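Local coordinates for DUF1780 domain-containing protein (Pseudomonas aeruginosa, PDB 1Y0K) that is of unknown function but is probably an endonuclease-like protein related to the PD-(D/E)XK nucleases, at residues A[35-40]-A[178-183]; A[55-60]-A[132-137]; A[115-120]-A[145-150]. All coordinates share one frame; numbering follows the deposited sequence.

Contact 1: A[35-40]-A[178-183]; sequences QRFLEA and TFARVL
F37 holds CG anti to its backbone N (chi1 177°), and this carries the phenyl ring out from helix 26-40 to strand 179-185. V182 answers with CG2, the methyl that lies beside its own backbone N and anti to its carbonyl carbon. The two side chains cross at about a right angle, and F37 CZ comes within 3.9 Å of V182 CG2. The methyl meets the ring at its edge, near the ring plane, so this is edge packing of an aliphatic group and not a CH-pi contact over the face. A180 CB approaches the same edge more loosely, 4.4 Å from F37 CD1. The tightest meeting belongs to the smallest side chains: A40 CB and A180 CB, each pointing at the other segment, stand 3.5 Å apart.

The principle illustrated here is the layering of a helix on a sheet, consistent with the alpha/beta core expected of the PD-(D/E)XK clan. Helix 35-40 runs almost perpendicular to strand 179-183 (84°), with the axes of these short pieces 8.7 Å apart at closest. Such a steep crossing confines the meeting to one turn of helix, and F37 and A40, three positions apart, are the residues that use it. S173 of strand 171-175 and L193 of helix 191-194 each touch both F37 and V182.

On the helix, R36 grips E39 side-on. R36 NE donates to E39 OE1, and R36 NH1 to E39 OE2 at 2.8 Å, a salt bridge within the helix; both oxygens lie nearly in the guanidinium plane, whereas the nitrogens stand above the carboxylate plane. W32 makes a cation-pi contact with R36, and the hydroxyl of Y45 bonds to E39 OE2.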
loop_
_atom_site.group_PDB
_atom_site.type_symbol
_atom_site.label_atom_id
_atom_site.label_comp_id
_atom_site.label_asym_id
_atom_site.label_seq_id
_atom_site.Cartn_x
_atom_site.Cartn_y
_atom_site.Cartn_z
ATOM N N GLN A 35 -9.982 0.594 -2.197
ATOM C CA GLN A 35 -10.585 1.327 -3.319
ATOM C C GLN A 35 -9.582 2.234 -4.018
ATOM O O GLN A 35 -9.529 2.259 -5.245
ATOM C CB GLN A 35 -11.788 2.142 -2.859
ATOM C CG GLN A 35 -13.027 1.308 -2.615
ATOM C CD GLN A 35 -14.236 2.185 -2.351
ATOM O OE1 GLN A 35 -14.565 3.071 -3.144
ATOM N NE2 GLN A 35 -14.891 1.953 -1.242
ATOM N N ARG A 36 -8.786 2.974 -3.244
ATOM C CA ARG A 36 -7.770 3.879 -3.822
ATOM C C ARG A 36 -6.764 3.097 -4.668
ATOM O O ARG A 36 -6.357 3.535 -5.750
ATOM C CB ARG A 36 -7.037 4.666 -2.724
ATOM C CG ARG A 36 -7.920 5.621 -1.858
ATOM C CD ARG A 36 -8.710 6.702 -2.666
ATOM N NE ARG A 36 -9.888 6.228 -3.408
ATOM C CZ ARG A 36 -11.039 5.811 -2.871
ATOM N NH1 ARG A 36 -12.041 5.426 -3.659
ATOM N NH2 ARG A 36 -11.204 5.749 -1.556
ATOM N N PHE A 37 -6.371 1.927 -4.171
ATOM C CA PHE A 37 -5.425 1.053 -4.881
ATOM C C PHE A 37 -6.022 0.540 -6.193
ATOM O O PHE A 37 -5.377 0.597 -7.244
ATOM C CB PHE A 37 -5.043 -0.105 -3.942
ATOM C CG PHE A 37 -4.139 -1.138 -4.549
ATOM C CD1 PHE A 37 -2.869 -0.798 -5.007
ATOM C CD2 PHE A 37 -4.535 -2.474 -4.593
ATOM C CE1 PHE A 37 -2.020 -1.762 -5.529
ATOM C CE2 PHE A 37 -3.696 -3.453 -5.123
ATOM C CZ PHE A 37 -2.421 -3.089 -5.589
ATOM N N LEU A 38 -7.258 0.052 -6.143
ATOM C CA LEU A 38 -7.922 -0.455 -7.348
ATOM C C LEU A 38 -8.107 0.669 -8.378
ATOM O O LEU A 38 -7.928 0.452 -9.578
ATOM C CB LEU A 38 -9.267 -1.117 -6.998
ATOM C CG LEU A 38 -9.173 -2.390 -6.139
ATOM C CD1 LEU A 38 -10.571 -2.830 -5.717
ATOM C CD2 LEU A 38 -8.428 -3.516 -6.848
ATOM N N GLU A 39 -8.465 1.863 -7.896
ATOM C CA GLU A 39 -8.559 3.043 -8.761
ATOM C C GLU A 39 -7.224 3.386 -9.418
ATOM O O GLU A 39 -7.186 3.708 -10.602
ATOM C CB GLU A 39 -9.127 4.240 -7.998
ATOM C CG GLU A 39 -10.585 4.037 -7.662
ATOM C CD GLU A 39 -11.112 5.094 -6.726
ATOM O OE1 GLU A 39 -10.333 5.987 -6.334
ATOM O OE2 GLU A 39 -12.308 5.015 -6.376
ATOM N N ALA A 40 -6.135 3.274 -8.664
ATOM C CA ALA A 40 -4.788 3.478 -9.206
ATOM C C ALA A 40 -4.478 2.520 -10.349
ATOM O O ALA A 40 -3.825 2.899 -11.321
ATOM C CB ALA A 40 -3.745 3.336 -8.114
ATOM N N THR A 178 0.699 9.758 -3.668
ATOM C CA THR A 178 1.521 10.059 -4.851
ATOM C C THR A 178 1.706 8.914 -5.846
ATOM O O THR A 178 2.118 9.155 -6.977
ATOM C CB THR A 178 2.923 10.570 -4.473
ATOM O OG1 THR A 178 3.613 9.558 -3.728
ATOM C CG2 THR A 178 2.815 11.842 -3.620
ATOM N N PHE A 179 1.427 7.677 -5.435
ATOM C CA PHE A 179 1.761 6.537 -6.301
ATOM C C PHE A 179 1.124 5.238 -5.832
ATOM O O PHE A 179 0.623 5.155 -4.716
ATOM C CB PHE A 179 3.283 6.350 -6.372
ATOM C CG PHE A 179 3.853 5.573 -5.215
ATOM C CD1 PHE A 179 4.213 4.235 -5.378
ATOM C CD2 PHE A 179 3.995 6.164 -3.966
ATOM C CE1 PHE A 179 4.731 3.502 -4.314
ATOM C CE2 PHE A 179 4.518 5.434 -2.880
ATOM C CZ PHE A 179 4.881 4.102 -3.060
ATOM N N ALA A 180 1.154 4.235 -6.708
ATOM C CA ALA A 180 0.833 2.852 -6.341
ATOM C C ALA A 180 1.800 1.926 -7.067
ATOM O O ALA A 180 2.281 2.236 -8.167
ATOM C CB ALA A 180 -0.593 2.525 -6.699
ATOM N N ARG A 181 2.120 0.803 -6.436
ATOM C CA ARG A 181 2.978 -0.184 -7.064
ATOM C C ARG A 181 2.704 -1.558 -6.475
ATOM O O ARG A 181 2.599 -1.709 -5.256
ATOM C CB ARG A 181 4.456 0.176 -6.863
ATOM C CG ARG A 181 5.423 -0.840 -7.473
ATOM C CD ARG A 181 6.878 -0.433 -7.221
ATOM N NE ARG A 181 7.804 -1.451 -7.717
ATOM C CZ ARG A 181 8.325 -1.466 -8.945
ATOM N NH1 ARG A 181 8.055 -0.497 -9.815
ATOM N NH2 ARG A 181 9.142 -2.448 -9.301
ATOM N N VAL A 182 2.587 -2.549 -7.350
ATOM C CA VAL A 182 2.601 -3.947 -6.921
ATOM C C VAL A 182 4.080 -4.356 -6.842
ATOM O O VAL A 182 4.786 -4.360 -7.866
ATOM C CB VAL A 182 1.831 -4.850 -7.927
ATOM C CG1 VAL A 182 1.912 -6.324 -7.505
ATOM C CG2 VAL A 182 0.370 -4.396 -8.045
ATOM N N LEU A 183 4.562 -4.656 -5.631
ATOM C CA LEU A 183 5.979 -5.012 -5.436
ATOM C C LEU A 183 6.288 -6.423 -5.901
ATOM O O LEU A 183 7.314 -6.653 -6.543
ATOM C CB LEU A 183 6.430 -4.833 -3.983
ATOM C CG LEU A 183 6.341 -3.421 -3.397
ATOM C CD1 LEU A 183 7.043 -3.363 -2.049
ATOM C CD2 LEU A 183 6.957 -2.393 -4.351
#

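Contact 2: A[55-60]-A[132-137]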
loop_
_atom_site.group_PDB
_atom_site.type_symbol
_atom_site.label_atom_id
_atom_site.label_comp_id
_atom_site.label_asym_id
_atom_site.label_seq_id
_atom_site.Cartn_x
_atom_site.Cartn_y
_atom_site.Cartn_z
ATOM N N GLU A 55 -12.423 -14.466 9.878
ATOM C CA GLU A 55 -11.275 -14.290 10.759
ATOM C C GLU A 55 -10.283 -13.375 10.090
ATOM O O GLU A 55 -10.048 -13.492 8.889
ATOM C CB GLU A 55 -10.572 -15.622 11.039
ATOM C CG GLU A 55 -11.436 -16.672 11.689
ATOM C CD GLU A 55 -11.673 -16.438 13.174
ATOM O OE1 GLU A 55 -10.730 -16.030 13.889
ATOM O OE2 GLU A 55 -12.810 -16.682 13.626
ATOM N N GLN A 56 -9.711 -12.465 10.869
ATOM C CA GLN A 56 -8.549 -11.699 10.422
ATOM C C GLN A 56 -7.285 -12.481 10.789
ATOM O O GLN A 56 -7.214 -13.094 11.869
ATOM C CB GLN A 56 -8.529 -10.301 11.054
ATOM C CG GLN A 56 -9.639 -9.372 10.592
ATOM C CD GLN A 56 -9.895 -8.232 11.568
ATOM O OE1 GLN A 56 -8.970 -7.532 11.987
ATOM N NE2 GLN A 56 -11.156 -8.032 11.926
ATOM N N PRO A 57 -6.283 -12.493 9.896
ATOM C CA PRO A 57 -6.214 -11.827 8.591
ATOM C C PRO A 57 -6.970 -12.630 7.527
ATOM O O PRO A 57 -7.235 -13.819 7.739
ATOM C CB PRO A 57 -4.717 -11.835 8.289
ATOM C CG PRO A 57 -4.209 -13.083 8.972
ATOM C CD PRO A 57 -5.061 -13.267 10.189
ATOM N N PRO A 58 -7.287 -12.011 6.381
ATOM C CA PRO A 58 -6.981 -10.623 6.014
ATOM C C PRO A 58 -8.030 -9.627 6.522
ATOM O O PRO A 58 -8.786 -9.944 7.447
ATOM C CB PRO A 58 -6.987 -10.680 4.486
ATOM C CG PRO A 58 -8.071 -11.699 4.180
ATOM C CD PRO A 58 -8.005 -12.714 5.299
ATOM N N ASP A 59 -8.075 -8.440 5.914
ATOM C CA ASP A 59 -9.018 -7.386 6.310
ATOM C C ASP A 59 -10.166 -7.224 5.333
ATOM O O ASP A 59 -11.323 -7.065 5.744
ATOM C CB ASP A 59 -8.304 -6.039 6.453
ATOM C CG ASP A 59 -7.233 -6.059 7.526
ATOM O OD1 ASP A 59 -7.535 -6.449 8.680
ATOM O OD2 ASP A 59 -6.086 -5.678 7.218
ATOM N N VAL A 60 -9.838 -7.241 4.045
ATOM C CA VAL A 60 -10.804 -6.956 2.997
ATOM C C VAL A 60 -10.683 -7.981 1.884
ATOM O O VAL A 60 -9.606 -8.158 1.301
ATOM C CB VAL A 60 -10.602 -5.525 2.417
ATOM C CG1 VAL A 60 -11.553 -5.269 1.247
ATOM C CG2 VAL A 60 -10.776 -4.460 3.509
ATOM N N ARG A 132 0.858 -18.099 15.165
ATOM C CA ARG A 132 -0.531 -18.567 15.153
ATOM C C ARG A 132 -0.795 -19.677 14.123
ATOM O O ARG A 132 -1.882 -20.256 14.089
ATOM C CB ARG A 132 -1.483 -17.394 14.920
ATOM C CG ARG A 132 -1.593 -16.427 16.098
ATOM C CD ARG A 132 -2.184 -15.097 15.674
ATOM N NE ARG A 132 -3.532 -15.228 15.128
ATOM C CZ ARG A 132 -4.201 -14.253 14.521
ATOM N NH1 ARG A 132 -3.652 -13.051 14.366
ATOM N NH2 ARG A 132 -5.420 -14.481 14.051
ATOM N N GLY A 133 0.195 -19.974 13.286
ATOM C CA GLY A 133 0.035 -20.995 12.253
ATOM C C GLY A 133 -0.820 -20.512 11.094
ATOM O O GLY A 133 -1.509 -21.298 10.439
ATOM N N ILE A 134 -0.789 -19.204 10.851
ATOM C CA ILE A 134 -1.504 -18.601 9.716
ATOM C C ILE A 134 -0.721 -18.808 8.420
ATOM O O ILE A 134 0.518 -18.719 8.417
ATOM C CB ILE A 134 -1.788 -17.092 9.981
ATOM C CG1 ILE A 134 -2.973 -16.957 10.933
ATOM C CG2 ILE A 134 -2.076 -16.318 8.657
ATOM C CD1 ILE A 134 -2.943 -15.758 11.798
ATOM N N ASP A 135 -1.440 -19.076 7.319
ATOM C CA ASP A 135 -0.805 -19.278 6.018
ATOM C C ASP A 135 -0.534 -17.916 5.368
ATOM O O ASP A 135 -1.430 -17.319 4.758
ATOM C CB ASP A 135 -1.674 -20.146 5.085
ATOM C CG ASP A 135 -0.952 -20.538 3.781
ATOM O OD1 ASP A 135 0.150 -20.018 3.499
ATOM O OD2 ASP A 135 -1.498 -21.374 3.018
ATOM N N HIS A 136 0.701 -17.444 5.510
ATOM C CA HIS A 136 1.125 -16.170 4.911
ATOM C C HIS A 136 0.819 -16.158 3.413
ATOM O O HIS A 136 0.526 -15.105 2.834
ATOM C CB HIS A 136 2.626 -15.940 5.102
ATOM C CG HIS A 136 3.085 -15.985 6.527
ATOM N ND1 HIS A 136 3.036 -17.135 7.286
ATOM C CD2 HIS A 136 3.650 -15.037 7.316
ATOM C CE1 HIS A 136 3.511 -16.883 8.496
ATOM N NE2 HIS A 136 3.893 -15.618 8.540
ATOM N N GLY A 137 0.899 -17.335 2.792
ATOM C CA GLY A 137 0.758 -17.470 1.344
ATOM C C GLY A 137 -0.626 -17.257 0.759
ATOM O O GLY A 137 -0.796 -17.333 -0.463
#
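A Schellman motif at the end of helix 119-132, with G133 as the first residue to leave the helix, at positive phi, sets R132 and I134 against the loop 55-60 that leads into strand 60-62. This is a surface join between two loops of a fold probably related to the PD-(D/E)XK nucleases. Both the Q56-P57 and the P57-P58 peptide bonds are cis, and P57 turns its ring toward I134. The two side chains reach toward each other: P57 CD is 3.6 Å from I134 CD1, and P57 CG is 3.9 Å from I134 CG2. Y129, one turn back on the helix, touches both residues and backs the pair. Further along, D135 OD1 takes the N-H of G137 in an Asx turn. In the other loop, the P58-D59 sequence resembles the "PD" of the clan's signature, although no role is established for it here.

The polar part of the join comes from R132. A bend at chi3 (61°) turns the guanidinium so that one face lies against I134 CD1, 3.3 Å from its plane, while NH2 reaches Q56 O. One methyl therefore packs against both the proline ring and the flat cation. R132 NH2 donates to Q56 O at 3.1 Å; the bond is moderately bent, with an N-H...O angle of 148°, and the nitrogen lies in the carbonyl plane while the oxygen sits 15° out of the guanidinium plane.

Contact 3: A[115-120]-A[145-150]; sequences QARLAP and VNLKRA
Two kinds of packing join R117 and L118 to V145 and L147. The first is wholly apolar. L118 CD1 lies 4.0 Å from V145 CG2, and the two side chains cross at about a right angle. V145 lies on strand 140-146 in the central sheet; L118 sits in the turn between helices 111-116 and 119-132. F70 and V72 of the adjacent parallel strand 65-73 also touch L118, as does Y164 from helix 162-166, so the leucine is packed from several parts of the fold.

The second kind sets a cation against an aliphatic side chain. In R117 the bend at chi2 (-67°) directs the guanidinium to L147. R117 NH1 is 3.8 Å from both L147 CD1 and L147 CD2, and CD1 stands over one face of the guanidinium. V72 also meets R117.

Hydrogen bonds shape the backbone on each side of this packing. The connection between the two helices is a type I turn, A116 to A119, closed by the backbone bond from A119 N to A116 O at 3.1 Å. It places R117 and L118 side by side; R117 reaches L147, and the end of L118 reaches V145. Beyond the strand, the side-chain carboxylate of D74 accepts from K148 N and R149 N in the loop after L147.

Dispersion and shape thus carry the contact itself: the guanidinium of R117 offers a flat face to L147 CD1, but aliphatic methyls present no acceptor to its N-H groups, and the meeting is van der Waals packing.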
loop_
_atom_site.group_PDB
_atom_site.type_symbol
_atom_site.label_atom_id
_atom_site.label_comp_id
_atom_site.label_asym_id
_atom_site.label_seq_id
_atom_site.Cartn_x
_atom_site.Cartn_y
_atom_site.Cartn_z
ATOM N N GLN A 115 10.688 1.592 0.369
ATOM C CA GLN A 115 10.299 0.200 0.496
ATOM C C GLN A 115 10.705 -0.375 1.857
ATOM O O GLN A 115 9.970 -1.183 2.441
ATOM C CB GLN A 115 10.936 -0.574 -0.660
ATOM C CG GLN A 115 10.788 -2.072 -0.662
ATOM C CD GLN A 115 11.182 -2.634 -2.008
ATOM O OE1 GLN A 115 10.464 -2.453 -2.985
ATOM N NE2 GLN A 115 12.338 -3.285 -2.075
ATOM N N ALA A 116 11.846 0.079 2.376
ATOM C CA ALA A 116 12.346 -0.379 3.677
ATOM C C ALA A 116 11.495 0.102 4.857
ATOM O O ALA A 116 11.532 -0.479 5.939
ATOM C CB ALA A 116 13.808 0.045 3.862
ATOM N N ARG A 117 10.733 1.169 4.651
ATOM C CA ARG A 117 9.835 1.686 5.678
ATOM C C ARG A 117 8.739 0.686 6.066
ATOM O O ARG A 117 8.126 0.817 7.128
ATOM C CB ARG A 117 9.188 3.002 5.246
ATOM C CG ARG A 117 10.143 4.184 5.154
ATOM C CD ARG A 117 10.694 4.592 6.517
ATOM N NE ARG A 117 11.489 5.821 6.420
ATOM C CZ ARG A 117 11.039 7.023 6.754
ATOM N NH1 ARG A 117 9.799 7.172 7.215
ATOM N NH2 ARG A 117 11.826 8.086 6.624
ATOM N N LEU A 118 8.490 -0.291 5.192
ATOM C CA LEU A 118 7.474 -1.313 5.447
ATOM C C LEU A 118 7.978 -2.393 6.400
ATOM O O LEU A 118 7.182 -3.181 6.938
ATOM C CB LEU A 118 7.067 -1.981 4.138
ATOM C CG LEU A 118 6.054 -1.329 3.191
ATOM C CD1 LEU A 118 6.263 0.147 3.006
ATOM C CD2 LEU A 118 6.084 -2.073 1.834
ATOM N N ALA A 119 9.291 -2.446 6.595
ATOM C CA ALA A 119 9.900 -3.620 7.236
ATOM C C ALA A 119 9.457 -3.853 8.689
ATOM O O ALA A 119 9.112 -4.982 9.046
ATOM C CB ALA A 119 11.422 -3.576 7.117
ATOM N N PRO A 120 9.472 -2.804 9.537
ATOM C CA PRO A 120 9.100 -3.048 10.936
ATOM C C PRO A 120 7.739 -3.734 11.094
ATOM O O PRO A 120 7.624 -4.734 11.814
ATOM C CB PRO A 120 9.112 -1.642 11.540
ATOM C CG PRO A 120 10.185 -0.939 10.728
ATOM C CD PRO A 120 9.869 -1.394 9.329
ATOM N N VAL A 145 0.966 4.107 2.290
ATOM C CA VAL A 145 2.187 4.801 2.653
ATOM C C VAL A 145 1.998 6.318 2.490
ATOM O O VAL A 145 1.725 6.817 1.390
ATOM C CB VAL A 145 3.397 4.300 1.812
ATOM C CG1 VAL A 145 4.701 4.935 2.324
ATOM C CG2 VAL A 145 3.506 2.785 1.873
ATOM N N ASN A 146 2.168 7.044 3.591
ATOM C CA ASN A 146 1.939 8.483 3.602
ATOM C C ASN A 146 2.834 9.160 4.635
ATOM O O ASN A 146 2.580 9.087 5.829
ATOM C CB ASN A 146 0.464 8.799 3.867
ATOM C CG ASN A 146 0.159 10.277 3.736
ATOM O OD1 ASN A 146 0.571 10.922 2.766
ATOM N ND2 ASN A 146 -0.546 10.826 4.718
ATOM N N LEU A 147 3.881 9.813 4.148
ATOM C CA LEU A 147 4.897 10.410 5.011
ATOM C C LEU A 147 4.854 11.911 4.829
ATOM O O LEU A 147 4.964 12.391 3.707
ATOM C CB LEU A 147 6.290 9.883 4.640
ATOM C CG LEU A 147 6.478 8.358 4.550
ATOM C CD1 LEU A 147 7.855 8.004 4.000
ATOM C CD2 LEU A 147 6.248 7.676 5.899
ATOM N N LYS A 148 4.685 12.657 5.918
ATOM C CA LYS A 148 4.705 14.114 5.816
ATOM C C LYS A 148 6.140 14.621 5.592
ATOM O O LYS A 148 6.340 15.657 4.953
ATOM C CB LYS A 148 4.060 14.769 7.046
ATOM C CG LYS A 148 3.865 16.282 6.904
ATOM C CD LYS A 148 3.113 16.905 8.074
ATOM C CE LYS A 148 3.148 18.432 8.029
ATOM N NZ LYS A 148 4.522 19.024 8.072
ATOM N N ARG A 149 7.124 13.872 6.086
ATOM C CA ARG A 149 8.532 14.290 6.043
ATOM C C ARG A 149 9.273 13.861 4.769
ATOM O O ARG A 149 10.416 14.280 4.535
ATOM C CB ARG A 149 9.297 13.778 7.278
ATOM C CG ARG A 149 8.635 14.054 8.634
ATOM C CD ARG A 149 8.613 15.530 8.981
ATOM N NE ARG A 149 8.166 15.738 10.357
ATOM C CZ ARG A 149 6.945 16.140 10.707
ATOM N NH1 ARG A 149 6.028 16.408 9.782
ATOM N NH2 ARG A 149 6.646 16.288 11.992
ATOM N N ALA A 150 8.633 13.027 3.950
ATOM C CA ALA A 150 9.295 12.488 2.771
ATOM C C ALA A 150 8.402 12.410 1.530
ATOM O O ALA A 150 7.180 12.304 1.626
ATOM C CB ALA A 150 9.937 11.121 3.086
#

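Chain order explains how the three contacts are related. From the N terminus, helix 26-40 opens the widest loop, which contact 1 closes only when strand 179-185 is reached; contacts 2 and 3 are both nested inside it. Contact 2 begins in the loop before strand 60-62 and closes after helix 119-132. Contact 3 starts within that span, at 115-120, but ends beyond it, at 145-150, so these two cross. Contacts 1 and 3 reach the same central sheet and touch, L183 CD1 lying 3.7 Å from Q115 OE1. Contact 2 stands apart at the surface, its centre about 22 Å from that of contact 1, tying the far end of helix 119-132 to the 55-60 loop.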